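Local structure of endo-beta-1,2-glucanase (Talaromyces funiculosus, 6IMV) at residues A271-K276 and V465-A470; F254-Q259 and M312-I317; I293-Q296 and W300-S303; H208-G213 and A219-K224. The protein hydrolyses internal beta-1,2-glucosidic linkages in beta-1,2-glucans, acting as an endo-type glycoside hydrolase of a family first described with this fungal enzyme. All coordinates share one frame; numbering follows the deposited sequence.

Contact 1: A271-K276 and V465-A470; sequences ALWEYK and VERIEA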
loop_
_atom_site.group_PDB
_atom_site.type_symbol
_atom_site.label_atom_id
_atom_site.label_comp_id
_atom_site.label_asym_id
_atom_site.label_seq_id
_atom_site.Cartn_x
_atom_site.Cartn_y
_atom_site.Cartn_z
ATOM N N ALA A 271 2.612 -24.381 -12.276
ATOM C CA ALA A 271 3.961 -23.832 -12.507
ATOM C C ALA A 271 4.133 -22.477 -11.790
ATOM O O ALA A 271 5.215 -22.197 -11.293
ATOM C CB ALA A 271 4.246 -23.725 -13.991
ATOM N N LEU A 272 3.076 -21.651 -11.733
ATOM C CA LEU A 272 3.127 -20.377 -11.000
ATOM C C LEU A 272 3.594 -20.625 -9.559
ATOM O O LEU A 272 4.509 -19.977 -9.083
ATOM C CB LEU A 272 1.745 -19.708 -10.991
ATOM C CG LEU A 272 1.279 -19.066 -12.297
ATOM C CD1 LEU A 272 -0.120 -18.485 -12.124
ATOM C CD2 LEU A 272 2.245 -17.987 -12.765
ATOM N N TRP A 273 2.947 -21.577 -8.880
ATOM C CA TRP A 273 3.187 -21.807 -7.458
ATOM C C TRP A 273 4.499 -22.567 -7.243
ATOM O O TRP A 273 5.214 -22.307 -6.278
ATOM C CB TRP A 273 1.979 -22.484 -6.813
ATOM C CG TRP A 273 0.820 -21.540 -6.791
ATOM C CD1 TRP A 273 -0.256 -21.544 -7.626
ATOM C CD2 TRP A 273 0.652 -20.406 -5.921
ATOM N NE1 TRP A 273 -1.088 -20.496 -7.329
ATOM C CE2 TRP A 273 -0.563 -19.783 -6.287
ATOM C CE3 TRP A 273 1.384 -19.877 -4.850
ATOM C CZ2 TRP A 273 -1.047 -18.652 -5.635
ATOM C CZ3 TRP A 273 0.903 -18.759 -4.200
ATOM C CH2 TRP A 273 -0.295 -18.152 -4.594
ATOM N N GLU A 274 4.842 -23.443 -8.188
ATOM C CA GLU A 274 6.080 -24.193 -8.122
ATOM C C GLU A 274 7.269 -23.233 -8.223
ATOM O O GLU A 274 8.205 -23.319 -7.447
ATOM C CB GLU A 274 6.129 -25.228 -9.240
ATOM C CG GLU A 274 7.313 -26.167 -9.126
ATOM C CD GLU A 274 7.324 -27.265 -10.175
ATOM O OE1 GLU A 274 6.240 -27.549 -10.743
ATOM O OE2 GLU A 274 8.414 -27.822 -10.426
ATOM N N TYR A 275 7.210 -22.316 -9.190
ATOM C CA TYR A 275 8.294 -21.393 -9.440
ATOM C C TYR A 275 8.434 -20.408 -8.268
ATOM O O TYR A 275 9.516 -19.893 -8.016
ATOM C CB TYR A 275 8.083 -20.652 -10.761
ATOM C CG TYR A 275 9.289 -19.855 -11.171
ATOM C CD1 TYR A 275 10.434 -20.500 -11.613
ATOM C CD2 TYR A 275 9.316 -18.477 -11.070
ATOM C CE1 TYR A 275 11.569 -19.793 -11.971
ATOM C CE2 TYR A 275 10.436 -17.751 -11.435
ATOM C CZ TYR A 275 11.564 -18.413 -11.889
ATOM O OH TYR A 275 12.676 -17.718 -12.241
ATOM N N LYS A 276 7.321 -20.151 -7.571
ATOM C CA LYS A 276 7.271 -19.235 -6.435
ATOM C C LYS A 276 7.840 -19.882 -5.167
ATOM O O LYS A 276 8.314 -19.173 -4.292
ATOM C CB LYS A 276 5.829 -18.772 -6.192
ATOM C CG LYS A 276 5.419 -17.521 -6.961
ATOM C CD LYS A 276 3.927 -17.247 -6.944
ATOM C CE LYS A 276 3.378 -17.045 -5.546
ATOM N NZ LYS A 276 4.065 -15.952 -4.825
ATOM N N VAL A 465 -8.374 -20.303 -0.900
ATOM C CA VAL A 465 -8.118 -20.860 0.440
ATOM C C VAL A 465 -7.301 -22.149 0.305
ATOM O O VAL A 465 -6.260 -22.304 0.954
ATOM C CB VAL A 465 -9.413 -21.082 1.243
ATOM C CG1 VAL A 465 -9.137 -21.797 2.553
ATOM C CG2 VAL A 465 -10.153 -19.770 1.498
ATOM N N GLU A 466 -7.766 -23.062 -0.554
ATOM C CA GLU A 466 -7.109 -24.371 -0.737
ATOM C C GLU A 466 -5.639 -24.190 -1.119
ATOM O O GLU A 466 -4.751 -24.792 -0.527
ATOM C CB GLU A 466 -7.822 -25.174 -1.829
ATOM C CG GLU A 466 -7.117 -26.469 -2.186
ATOM C CD GLU A 466 -7.816 -27.273 -3.263
ATOM O OE1 GLU A 466 -7.966 -26.757 -4.384
ATOM O OE2 GLU A 466 -8.221 -28.395 -2.964
ATOM N N ARG A 467 -5.405 -23.379 -2.151
ATOM C CA ARG A 467 -4.071 -23.171 -2.674
ATOM C C ARG A 467 -3.182 -22.508 -1.615
ATOM O O ARG A 467 -2.065 -22.942 -1.379
ATOM C CB ARG A 467 -4.140 -22.314 -3.944
ATOM C CG ARG A 467 -2.791 -21.836 -4.465
ATOM C CD ARG A 467 -1.795 -22.952 -4.734
ATOM N NE ARG A 467 -2.225 -23.833 -5.808
ATOM C CZ ARG A 467 -1.486 -24.801 -6.325
ATOM N NH1 ARG A 467 -1.916 -25.465 -7.387
ATOM N NH2 ARG A 467 -0.310 -25.092 -5.796
ATOM N N ILE A 468 -3.657 -21.417 -1.012
ATOM C CA ILE A 468 -2.751 -20.575 -0.221
ATOM C C ILE A 468 -2.524 -21.242 1.148
ATOM O O ILE A 468 -1.429 -21.187 1.680
ATOM C CB ILE A 468 -3.246 -19.113 -0.154
ATOM C CG1 ILE A 468 -2.096 -18.135 0.111
ATOM C CG2 ILE A 468 -4.364 -18.945 0.864
ATOM C CD1 ILE A 468 -0.912 -18.263 -0.835
ATOM N N GLU A 469 -3.532 -21.966 1.663
ATOM C CA GLU A 469 -3.353 -22.736 2.897
ATOM C C GLU A 469 -2.352 -23.869 2.652
ATOM O O GLU A 469 -1.476 -24.095 3.483
ATOM C CB GLU A 469 -4.674 -23.278 3.433
ATOM C CG GLU A 469 -4.539 -23.913 4.804
ATOM C CD GLU A 469 -5.854 -24.111 5.534
ATOM O OE1 GLU A 469 -6.804 -24.621 4.901
ATOM O OE2 GLU A 469 -5.931 -23.748 6.737
ATOM N N ALA A 470 -2.443 -24.525 1.486
ATOM C CA ALA A 470 -1.506 -25.578 1.121
ATOM C C ALA A 470 -0.074 -25.036 1.116
ATOM O O ALA A 470 0.820 -25.648 1.713
ATOM C CB ALA A 470 -1.874 -26.194 -0.214
#
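Arg-467 lies along one face of the Trp-273 indole, joining helix 461-475 to the last turn of helix 266-276. Its chain leaves CB with CG anti to the backbone N (chi1 171°) and then bends twice, which lays the methylenes and the guanidinium on the ring instead of letting them run past it. Arg-467 CG lies over the CE2 and NE1 side of the indole, 3.5 Å from Trp-273 CE2. CD follows over the five-membered ring, 3.5 Å from its centroid and only 5° off the normal, a well-centred CH-pi contact. Arg-467 NE rests 3.5 Å from Trp-273 CD1, and NH2 reaches back to 3.6 Å from Trp-273 CB. The guanidinium is thus stacked almost flat on the indole, with planes at 7° and centres 4.3 Å apart. Beyond the ring, NH2 forms a salt bridge with Glu-471 and NH1 one with Glu-270, which together fix the rotation of the group. At the far end of the indole, Ile-468 CD1 approaches Trp-273 CH2 obliquely at 3.8 Å. The opposite face carries Lys-276 CD, from the same helix as the tryptophan, while the indole NE1 bonds to Gln-259 OE1. A leucine in place of Trp-273 would probably leave the guanidinium without its flat partner and Gln-259 OE1 without this donor. The geometry is that of a cation-pi stack: the partly exposed arginine charge is probably balanced at its rim by the two carboxylates and shielded by the indole on this face.

Contact 2: F254-Q259 and M312-I317; sequences FTWWLQ and MPYYDI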
loop_
_atom_site.group_PDB
_atom_site.type_symbol
_atom_site.label_atom_id
_atom_site.label_comp_id
_atom_site.label_asym_id
_atom_site.label_seq_id
_atom_site.Cartn_x
_atom_site.Cartn_y
_atom_site.Cartn_z
ATOM N N PHE A 254 -0.740 -10.089 -8.282
ATOM C CA PHE A 254 -0.802 -10.239 -9.718
ATOM C C PHE A 254 -0.839 -11.720 -10.105
ATOM O O PHE A 254 -1.545 -12.085 -11.052
ATOM C CB PHE A 254 0.351 -9.532 -10.432
ATOM C CG PHE A 254 0.062 -9.413 -11.903
ATOM C CD1 PHE A 254 -0.835 -8.470 -12.362
ATOM C CD2 PHE A 254 0.581 -10.326 -12.806
ATOM C CE1 PHE A 254 -1.158 -8.391 -13.708
ATOM C CE2 PHE A 254 0.262 -10.238 -14.152
ATOM C CZ PHE A 254 -0.604 -9.276 -14.596
ATOM N N THR A 255 -0.090 -12.561 -9.385
ATOM C CA THR A 255 -0.142 -14.010 -9.583
ATOM C C THR A 255 -1.599 -14.494 -9.577
ATOM O O THR A 255 -2.005 -15.238 -10.472
ATOM C CB THR A 255 0.654 -14.776 -8.523
ATOM O OG1 THR A 255 1.988 -14.272 -8.508
ATOM C CG2 THR A 255 0.691 -16.265 -8.778
ATOM N N TRP A 256 -2.366 -14.072 -8.566
ATOM C CA TRP A 256 -3.767 -14.470 -8.419
ATOM C C TRP A 256 -4.598 -13.995 -9.614
ATOM O O TRP A 256 -5.543 -14.695 -10.029
ATOM C CB TRP A 256 -4.367 -13.942 -7.117
ATOM C CG TRP A 256 -3.872 -14.627 -5.880
ATOM C CD1 TRP A 256 -3.184 -14.053 -4.852
ATOM C CD2 TRP A 256 -4.067 -16.008 -5.516
ATOM N NE1 TRP A 256 -2.934 -14.981 -3.878
ATOM C CE2 TRP A 256 -3.469 -16.185 -4.251
ATOM C CE3 TRP A 256 -4.699 -17.102 -6.122
ATOM C CZ2 TRP A 256 -3.467 -17.413 -3.594
ATOM C CZ3 TRP A 256 -4.700 -18.321 -5.473
ATOM C CH2 TRP A 256 -4.094 -18.467 -4.225
ATOM N N TRP A 257 -4.290 -12.793 -10.115
ATOM C CA TRP A 257 -4.993 -12.244 -11.258
ATOM C C TRP A 257 -4.849 -13.180 -12.467
ATOM O O TRP A 257 -5.856 -13.519 -13.116
ATOM C CB TRP A 257 -4.524 -10.823 -11.582
ATOM C CG TRP A 257 -5.538 -10.084 -12.395
ATOM C CD1 TRP A 257 -5.494 -9.799 -13.727
ATOM C CD2 TRP A 257 -6.807 -9.602 -11.922
ATOM N NE1 TRP A 257 -6.632 -9.137 -14.109
ATOM C CE2 TRP A 257 -7.455 -9.000 -13.020
ATOM C CE3 TRP A 257 -7.439 -9.597 -10.674
ATOM C CZ2 TRP A 257 -8.711 -8.401 -12.900
ATOM C CZ3 TRP A 257 -8.680 -9.010 -10.555
ATOM C CH2 TRP A 257 -9.306 -8.423 -11.658
ATOM N N LEU A 258 -3.610 -13.607 -12.747
ATOM C CA LEU A 258 -3.324 -14.536 -13.831
ATOM C C LEU A 258 -4.045 -15.865 -13.593
ATOM O O LEU A 258 -4.668 -16.396 -14.508
ATOM C CB LEU A 258 -1.813 -14.759 -13.954
ATOM C CG LEU A 258 -1.040 -13.676 -14.705
ATOM C CD1 LEU A 258 0.456 -13.900 -14.576
ATOM C CD2 LEU A 258 -1.454 -13.641 -16.172
ATOM N N GLN A 259 -3.948 -16.399 -12.368
ATOM C CA GLN A 259 -4.515 -17.713 -12.080
ATOM C C GLN A 259 -6.030 -17.706 -12.321
ATOM O O GLN A 259 -6.544 -18.581 -13.002
ATOM C CB GLN A 259 -4.240 -18.160 -10.648
ATOM C CG GLN A 259 -5.101 -19.349 -10.239
ATOM C CD GLN A 259 -4.596 -20.048 -9.002
ATOM O OE1 GLN A 259 -3.520 -19.756 -8.500
ATOM N NE2 GLN A 259 -5.374 -21.003 -8.518
ATOM N N MET A 312 -6.646 -9.135 -0.245
ATOM C CA MET A 312 -7.249 -10.466 -0.378
ATOM C C MET A 312 -7.297 -11.119 0.993
ATOM O O MET A 312 -6.490 -10.789 1.858
ATOM C CB MET A 312 -6.458 -11.342 -1.354
ATOM C CG MET A 312 -6.429 -10.766 -2.759
ATOM S SD MET A 312 -5.624 -11.848 -3.935
ATOM C CE MET A 312 -6.929 -13.035 -4.276
ATOM N N PRO A 313 -8.267 -12.027 1.245
ATOM C CA PRO A 313 -8.503 -12.559 2.590
ATOM C C PRO A 313 -7.506 -13.642 3.042
ATOM O O PRO A 313 -7.907 -14.732 3.445
ATOM C CB PRO A 313 -9.934 -13.112 2.471
ATOM C CG PRO A 313 -10.037 -13.554 1.036
ATOM C CD PRO A 313 -9.245 -12.522 0.260
ATOM N N TYR A 314 -6.217 -13.296 3.032
ATOM C CA TYR A 314 -5.151 -14.132 3.543
ATOM C C TYR A 314 -5.408 -14.531 5.006
ATOM O O TYR A 314 -5.089 -15.644 5.397
ATOM C CB TYR A 314 -3.810 -13.397 3.427
ATOM C CG TYR A 314 -3.226 -13.419 2.038
ATOM C CD1 TYR A 314 -2.396 -14.455 1.645
ATOM C CD2 TYR A 314 -3.509 -12.421 1.114
ATOM C CE1 TYR A 314 -1.857 -14.499 0.373
ATOM C CE2 TYR A 314 -2.979 -12.456 -0.167
ATOM C CZ TYR A 314 -2.152 -13.503 -0.540
ATOM O OH TYR A 314 -1.615 -13.573 -1.797
ATOM N N TYR A 315 -5.973 -13.620 5.810
ATOM C CA TYR A 315 -6.100 -13.851 7.256
ATOM C C TYR A 315 -7.337 -14.693 7.596
ATOM O O TYR A 315 -7.553 -14.970 8.776
ATOM C CB TYR A 315 -6.069 -12.526 8.020
ATOM C CG TYR A 315 -4.739 -11.815 7.987
ATOM C CD1 TYR A 315 -3.593 -12.441 7.508
ATOM C CD2 TYR A 315 -4.620 -10.506 8.438
ATOM C CE1 TYR A 315 -2.379 -11.777 7.457
ATOM C CE2 TYR A 315 -3.407 -9.840 8.414
ATOM C CZ TYR A 315 -2.278 -10.479 7.926
ATOM O OH TYR A 315 -1.071 -9.839 7.891
ATOM N N ASP A 316 -8.105 -15.130 6.581
ATOM C CA ASP A 316 -9.113 -16.189 6.744
ATOM C C ASP A 316 -8.431 -17.540 6.989
ATOM O O ASP A 316 -9.067 -18.455 7.466
ATOM C CB ASP A 316 -10.044 -16.308 5.530
ATOM C CG ASP A 316 -11.051 -15.181 5.383
ATOM O OD1 ASP A 316 -10.973 -14.249 6.167
ATOM O OD2 ASP A 316 -11.905 -15.254 4.478
ATOM N N ILE A 317 -7.151 -17.679 6.617
ATOM C CA ILE A 317 -6.393 -18.917 6.814
ATOM C C ILE A 317 -5.573 -18.761 8.103
ATOM O O ILE A 317 -4.727 -17.870 8.196
ATOM C CB ILE A 317 -5.502 -19.232 5.593
ATOM C CG1 ILE A 317 -6.320 -19.442 4.311
ATOM C CG2 ILE A 317 -4.614 -20.436 5.870
ATOM C CD1 ILE A 317 -6.744 -18.164 3.613
#
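Trp-256 and Met-312 both set CG beside the backbone N (chi1 -72° and -62°), on CA-CB bonds that point at the other segment; a bend at chi3 of the methionine then turns its methyl over the indole. Met-312 CE lies over the face of the five-membered ring of Trp-256, 4.1 Å from the centroid. The sulfur comes in more obliquely, with SD 3.4 Å from Trp-256 CD1, a Met-aromatic contact alongside the CH-pi one. Tyr-314 meets the same ring differently. Its hydroxyl sits at the indole edge, practically in the ring plane, and accepts a hydrogen bond of 2.8 Å from Trp-256 NE1 to Tyr-314 OH, moderately bent at 150°. The two aromatic planes are inclined to one another, their centroids 5.9 Å apart. An inverse gamma turn centred on Pro-313, with Tyr-314 N bonded to Met-312 O at 2.8 Å, brings methionine and tyrosine to one indole from the end of the long loop that leads into helix 318-337. Phe-464 of helix 461-475 packs edge-to-face with the tyrosine and also meets the tryptophan. Tyr-314 OH has a second partner in Glu-252 OE1, from the first turn of helix 252-261, so the phenol joins two side chains of that helix. The in-plane bond at NE1 and the methionine over the face restrain the indole in two different directions, and its buried N-H is satisfied while this face keeps an apolar neighbour.

Contact 3: I293-Q296 and W300-S303; sequences ITVQ and WFSS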
loop_
_atom_site.group_PDB
_atom_site.type_symbol
_atom_site.label_atom_id
_atom_site.label_comp_id
_atom_site.label_asym_id
_atom_site.label_seq_id
_atom_site.Cartn_x
_atom_site.Cartn_y
_atom_site.Cartn_z
ATOM N N ILE A 293 11.248 -16.082 17.202
ATOM C CA ILE A 293 9.934 -15.896 16.597
ATOM C C ILE A 293 10.018 -16.322 15.125
ATOM O O ILE A 293 10.750 -15.716 14.344
ATOM C CB ILE A 293 9.437 -14.441 16.718
ATOM C CG1 ILE A 293 9.419 -13.931 18.158
ATOM C CG2 ILE A 293 8.059 -14.311 16.079
ATOM C CD1 ILE A 293 9.436 -12.424 18.272
ATOM N N THR A 294 9.238 -17.338 14.750
ATOM C CA THR A 294 9.187 -17.819 13.375
ATOM C C THR A 294 8.366 -16.849 12.524
ATOM O O THR A 294 7.207 -16.532 12.854
ATOM C CB THR A 294 8.581 -19.225 13.277
ATOM O OG1 THR A 294 9.328 -20.086 14.133
ATOM C CG2 THR A 294 8.587 -19.758 11.860
ATOM N N VAL A 295 8.976 -16.397 11.423
ATOM C CA VAL A 295 8.341 -15.487 10.496
ATOM C C VAL A 295 8.564 -15.978 9.067
ATOM O O VAL A 295 9.463 -16.778 8.789
ATOM C CB VAL A 295 8.881 -14.053 10.663
ATOM C CG1 VAL A 295 8.608 -13.522 12.054
ATOM C CG2 VAL A 295 10.365 -13.955 10.328
ATOM N N GLN A 296 7.744 -15.442 8.164
ATOM C CA GLN A 296 8.022 -15.457 6.740
ATOM C C GLN A 296 9.219 -14.544 6.455
ATOM O O GLN A 296 9.183 -13.343 6.762
ATOM C CB GLN A 296 6.810 -14.949 5.962
ATOM C CG GLN A 296 7.053 -14.889 4.460
ATOM C CD GLN A 296 5.841 -14.351 3.751
ATOM O OE1 GLN A 296 4.988 -15.111 3.303
ATOM N NE2 GLN A 296 5.754 -13.035 3.671
ATOM N N TRP A 300 13.322 -7.162 2.349
ATOM C CA TRP A 300 14.017 -6.394 3.397
ATOM C C TRP A 300 13.353 -6.606 4.761
ATOM O O TRP A 300 13.932 -6.237 5.770
ATOM C CB TRP A 300 14.031 -4.899 3.068
ATOM C CG TRP A 300 14.690 -4.579 1.767
ATOM C CD1 TRP A 300 16.020 -4.637 1.486
ATOM C CD2 TRP A 300 14.035 -4.141 0.563
ATOM N NE1 TRP A 300 16.234 -4.296 0.178
ATOM C CE2 TRP A 300 15.042 -3.961 -0.406
ATOM C CE3 TRP A 300 12.701 -3.888 0.211
ATOM C CZ2 TRP A 300 14.762 -3.532 -1.699
ATOM C CZ3 TRP A 300 12.422 -3.468 -1.069
ATOM C CH2 TRP A 300 13.439 -3.304 -2.011
ATOM N N PHE A 301 12.137 -7.161 4.762
ATOM C CA PHE A 301 11.184 -7.121 5.890
ATOM C C PHE A 301 10.756 -5.669 6.161
ATOM O O PHE A 301 10.475 -5.298 7.302
ATOM C CB PHE A 301 11.745 -7.801 7.144
ATOM C CG PHE A 301 10.706 -8.544 7.947
ATOM C CD1 PHE A 301 10.386 -9.859 7.637
ATOM C CD2 PHE A 301 10.017 -7.920 8.981
ATOM C CE1 PHE A 301 9.416 -10.544 8.355
ATOM C CE2 PHE A 301 9.052 -8.608 9.702
ATOM C CZ PHE A 301 8.754 -9.918 9.386
ATOM N N SER A 302 10.717 -4.860 5.093
ATOM C CA SER A 302 9.967 -3.622 5.055
ATOM C C SER A 302 8.478 -3.945 5.216
ATOM O O SER A 302 7.992 -4.920 4.606
ATOM C CB SER A 302 10.215 -2.887 3.761
ATOM O OG SER A 302 9.251 -1.863 3.558
ATOM N N SER A 303 7.767 -3.111 5.987
ATOM C CA SER A 303 6.339 -3.291 6.228
ATOM C C SER A 303 5.563 -3.376 4.904
ATOM O O SER A 303 4.577 -4.103 4.818
ATOM C CB SER A 303 5.788 -2.193 7.112
ATOM O OG SER A 303 6.410 -2.213 8.384
#
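The Phe-301 ring meets strand 290-296 with its rim. Gln-296 O lies at the ring edge, near its plane, 3.2 Å from Phe-301 CE1 and 3.8 Å from CD1. A carbonyl oxygen placed here faces the weakly positive C-H border of the ring and avoids its pi cloud, a modest electrostatic match. Val-295 adds an apolar touch at the same corner: Val-295 CG2 approaches Phe-301 CE1 obliquely at 4.1 Å. Phe-301 reaches the strand from an unusual backbone, with left-handed helical angles (phi 64°), and its chi1 of -144°, off the staggered positions, carries the ring to the strand end. The glutamine takes part through its main chain, since its side chain turns elsewhere and OE1 is bonded to Tyr-472. Only a three-residue loop separates the two segments, so this is a local fold-back just past the strand end. Trp-300, next to the phenylalanine, touches a bound alpha-D-glucopyranose unit. Strand 290-296 pairs antiparallel with strand 282-287 as a two-stranded hairpin, and helix 318-337 packs against both segments, with Arg-331 against Phe-301 and Phe-324 against Gln-296.

Contact 4: H208-G213 and A219-K224; sequences HIFYQG and AVTDIK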
loop_
_atom_site.group_PDB
_atom_site.type_symbol
_atom_site.label_atom_id
_atom_site.label_comp_id
_atom_site.label_asym_id
_atom_site.label_seq_id
_atom_site.Cartn_x
_atom_site.Cartn_y
_atom_site.Cartn_z
ATOM N N HIS A 208 -0.889 -12.555 -22.013
ATOM C CA HIS A 208 -0.139 -12.178 -23.225
ATOM C C HIS A 208 0.953 -11.158 -22.871
ATOM O O HIS A 208 2.051 -11.221 -23.401
ATOM C CB HIS A 208 -1.086 -11.659 -24.320
ATOM C CG HIS A 208 -0.416 -11.458 -25.641
ATOM N ND1 HIS A 208 0.098 -12.513 -26.376
ATOM C CD2 HIS A 208 -0.151 -10.338 -26.347
ATOM C CE1 HIS A 208 0.653 -12.044 -27.480
ATOM N NE2 HIS A 208 0.502 -10.715 -27.488
ATOM N N ILE A 209 0.651 -10.238 -21.951
ATOM C CA ILE A 209 1.582 -9.180 -21.609
ATOM C C ILE A 209 2.588 -9.664 -20.548
ATOM O O ILE A 209 3.754 -9.318 -20.640
ATOM C CB ILE A 209 0.823 -7.892 -21.207
ATOM C CG1 ILE A 209 0.089 -7.300 -22.416
ATOM C CG2 ILE A 209 1.741 -6.865 -20.560
ATOM C CD1 ILE A 209 -0.807 -6.118 -22.111
ATOM N N PHE A 210 2.162 -10.450 -19.549
ATOM C CA PHE A 210 3.030 -10.678 -18.358
ATOM C C PHE A 210 3.480 -12.133 -18.168
ATOM O O PHE A 210 4.409 -12.365 -17.393
ATOM C CB PHE A 210 2.335 -10.216 -17.075
ATOM C CG PHE A 210 2.190 -8.723 -16.952
ATOM C CD1 PHE A 210 3.240 -7.947 -16.488
ATOM C CD2 PHE A 210 0.993 -8.100 -17.271
ATOM C CE1 PHE A 210 3.100 -6.572 -16.364
ATOM C CE2 PHE A 210 0.849 -6.728 -17.137
ATOM C CZ PHE A 210 1.902 -5.967 -16.683
ATOM N N TYR A 211 2.831 -13.113 -18.804
ATOM C CA TYR A 211 3.178 -14.516 -18.528
ATOM C C TYR A 211 4.155 -15.035 -19.589
ATOM O O TYR A 211 3.776 -15.217 -20.731
ATOM C CB TYR A 211 1.927 -15.398 -18.426
ATOM C CG TYR A 211 2.236 -16.812 -18.006
ATOM C CD1 TYR A 211 2.980 -17.052 -16.863
ATOM C CD2 TYR A 211 1.836 -17.908 -18.757
ATOM C CE1 TYR A 211 3.316 -18.335 -16.464
ATOM C CE2 TYR A 211 2.159 -19.201 -18.369
ATOM C CZ TYR A 211 2.903 -19.415 -17.218
ATOM O OH TYR A 211 3.257 -20.663 -16.794
ATOM N N GLN A 212 5.406 -15.285 -19.185
ATOM C CA GLN A 212 6.472 -15.747 -20.088
ATOM C C GLN A 212 6.368 -17.259 -20.320
ATOM O O GLN A 212 6.762 -17.747 -21.366
ATOM C CB GLN A 212 7.851 -15.445 -19.506
ATOM C CG GLN A 212 9.001 -15.680 -20.471
ATOM C CD GLN A 212 10.321 -15.401 -19.802
ATOM O OE1 GLN A 212 10.869 -16.249 -19.096
ATOM N NE2 GLN A 212 10.830 -14.194 -19.998
ATOM N N GLY A 213 5.877 -17.987 -19.314
ATOM C CA GLY A 213 5.758 -19.440 -19.363
ATOM C C GLY A 213 6.579 -20.088 -18.263
ATOM O O GLY A 213 7.462 -19.452 -17.698
ATOM N N ALA A 219 8.226 -9.031 -13.858
ATOM C CA ALA A 219 8.110 -7.914 -12.931
ATOM C C ALA A 219 7.830 -6.636 -13.729
ATOM O O ALA A 219 6.945 -5.828 -13.364
ATOM C CB ALA A 219 9.358 -7.798 -12.089
ATOM N N VAL A 220 8.573 -6.470 -14.830
ATOM C CA VAL A 220 8.360 -5.376 -15.772
ATOM C C VAL A 220 8.335 -5.959 -17.183
ATOM O O VAL A 220 9.239 -6.686 -17.563
ATOM C CB VAL A 220 9.440 -4.286 -15.642
ATOM C CG1 VAL A 220 9.255 -3.182 -16.671
ATOM C CG2 VAL A 220 9.489 -3.703 -14.239
ATOM N N THR A 221 7.275 -5.645 -17.934
ATOM C CA THR A 221 7.169 -6.035 -19.329
ATOM C C THR A 221 7.587 -4.854 -20.211
ATOM O O THR A 221 7.121 -3.727 -20.019
ATOM C CB THR A 221 5.764 -6.525 -19.672
ATOM O OG1 THR A 221 5.578 -7.785 -19.030
ATOM C CG2 THR A 221 5.534 -6.673 -21.161
ATOM N N ASP A 222 8.488 -5.144 -21.156
ATOM C CA ASP A 222 8.895 -4.235 -22.212
ATOM C C ASP A 222 7.971 -4.449 -23.414
ATOM O O ASP A 222 7.766 -5.591 -23.869
ATOM C CB ASP A 222 10.363 -4.464 -22.580
ATOM C CG ASP A 222 11.312 -4.091 -21.454
ATOM O OD1 ASP A 222 10.965 -3.206 -20.649
ATOM O OD2 ASP A 222 12.375 -4.708 -21.372
ATOM N N ILE A 223 7.392 -3.340 -23.879
ATOM C CA ILE A 223 6.431 -3.280 -24.967
ATOM C C ILE A 223 7.168 -2.736 -26.197
ATOM O O ILE A 223 7.853 -1.746 -26.089
ATOM C CB ILE A 223 5.243 -2.376 -24.579
ATOM C CG1 ILE A 223 4.662 -2.742 -23.212
ATOM C CG2 ILE A 223 4.183 -2.375 -25.674
ATOM C CD1 ILE A 223 3.638 -1.753 -22.705
ATOM N N LYS A 224 7.021 -3.382 -27.352
ATOM C CA LYS A 224 7.683 -2.890 -28.555
ATOM C C LYS A 224 7.266 -1.437 -28.803
ATOM O O LYS A 224 8.104 -0.579 -28.963
ATOM C CB LYS A 224 7.346 -3.729 -29.790
ATOM C CG LYS A 224 8.035 -3.257 -31.067
ATOM C CD LYS A 224 9.543 -3.249 -30.936
ATOM C CE LYS A 224 10.264 -3.079 -32.259
ATOM N NZ LYS A 224 10.396 -4.376 -32.956
#
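Thr-221 bonds through its side chain to the backbone carbonyl of Ile-209 from well above the carbonyl plane: OG1 donates to Ile-209 O at 2.9 Å, 38° out of that plane. The bond ties the end of helix 186-210 to strand 220-223, the middle strand of a three-stranded antiparallel sheet. Between them the chain makes a small hairpin of strands 211-213 and 216-217, with a classic beta bulge where Gln-212 and Gly-213 both face Lys-216. The threonine CA-CB bond points at the helix end, and the first torsion (chi1 -70°) turns OG1 to the Ile-209 carbonyl and leaves CG2 against the isoleucine side chain, with Thr-221 CG2 3.2 Å from Ile-209 O as well. The methyls meet at 3.8 Å between Thr-221 CG2 and Ile-209 CG2, the two side chains crossing at about a right angle. Thr-221 OG1 also lies 3.5 Å from Phe-210 CD1, in an oblique approach to that ring. With an alanine in place of Thr-221, the Ile-209 carbonyl would probably lose this donor and a gap would open beside the isoleucine methyl. The sheet adds Tyr-237 and Val-161 from the flanking strands, both against Thr-221. Within the helix end itself, Ile-209 CG2 sits 3.5 Å above the plane of the Phe-210 ring, offset toward its rim.

In the fold
Every touching residue of contacts 2, 3 and 4 is buried, whereas contact 1 brings in the partly exposed Arg-467. Contacts 1 and 4 lie about 23 Å from the chain's centre, measured between centres, and contacts 2 and 3 about 15 and 17 Å. Contacts 1 and 2 form one cluster, where Trp-256 CH2 meets Trp-273 CZ2 at 3.4 Å. Contact 4 joins it through Phe-210 against Phe-254 and Tyr-211 against Leu-272, while contact 3 stands apart. Chemistry follows place: a charged stack between helices in contact 1, an indole N-H to phenol hydroxyl bond beside a Met-aromatic contact in contact 2, a ring edge on a carbonyl in contact 3, and a hydroxyl at a helix end in contact 4.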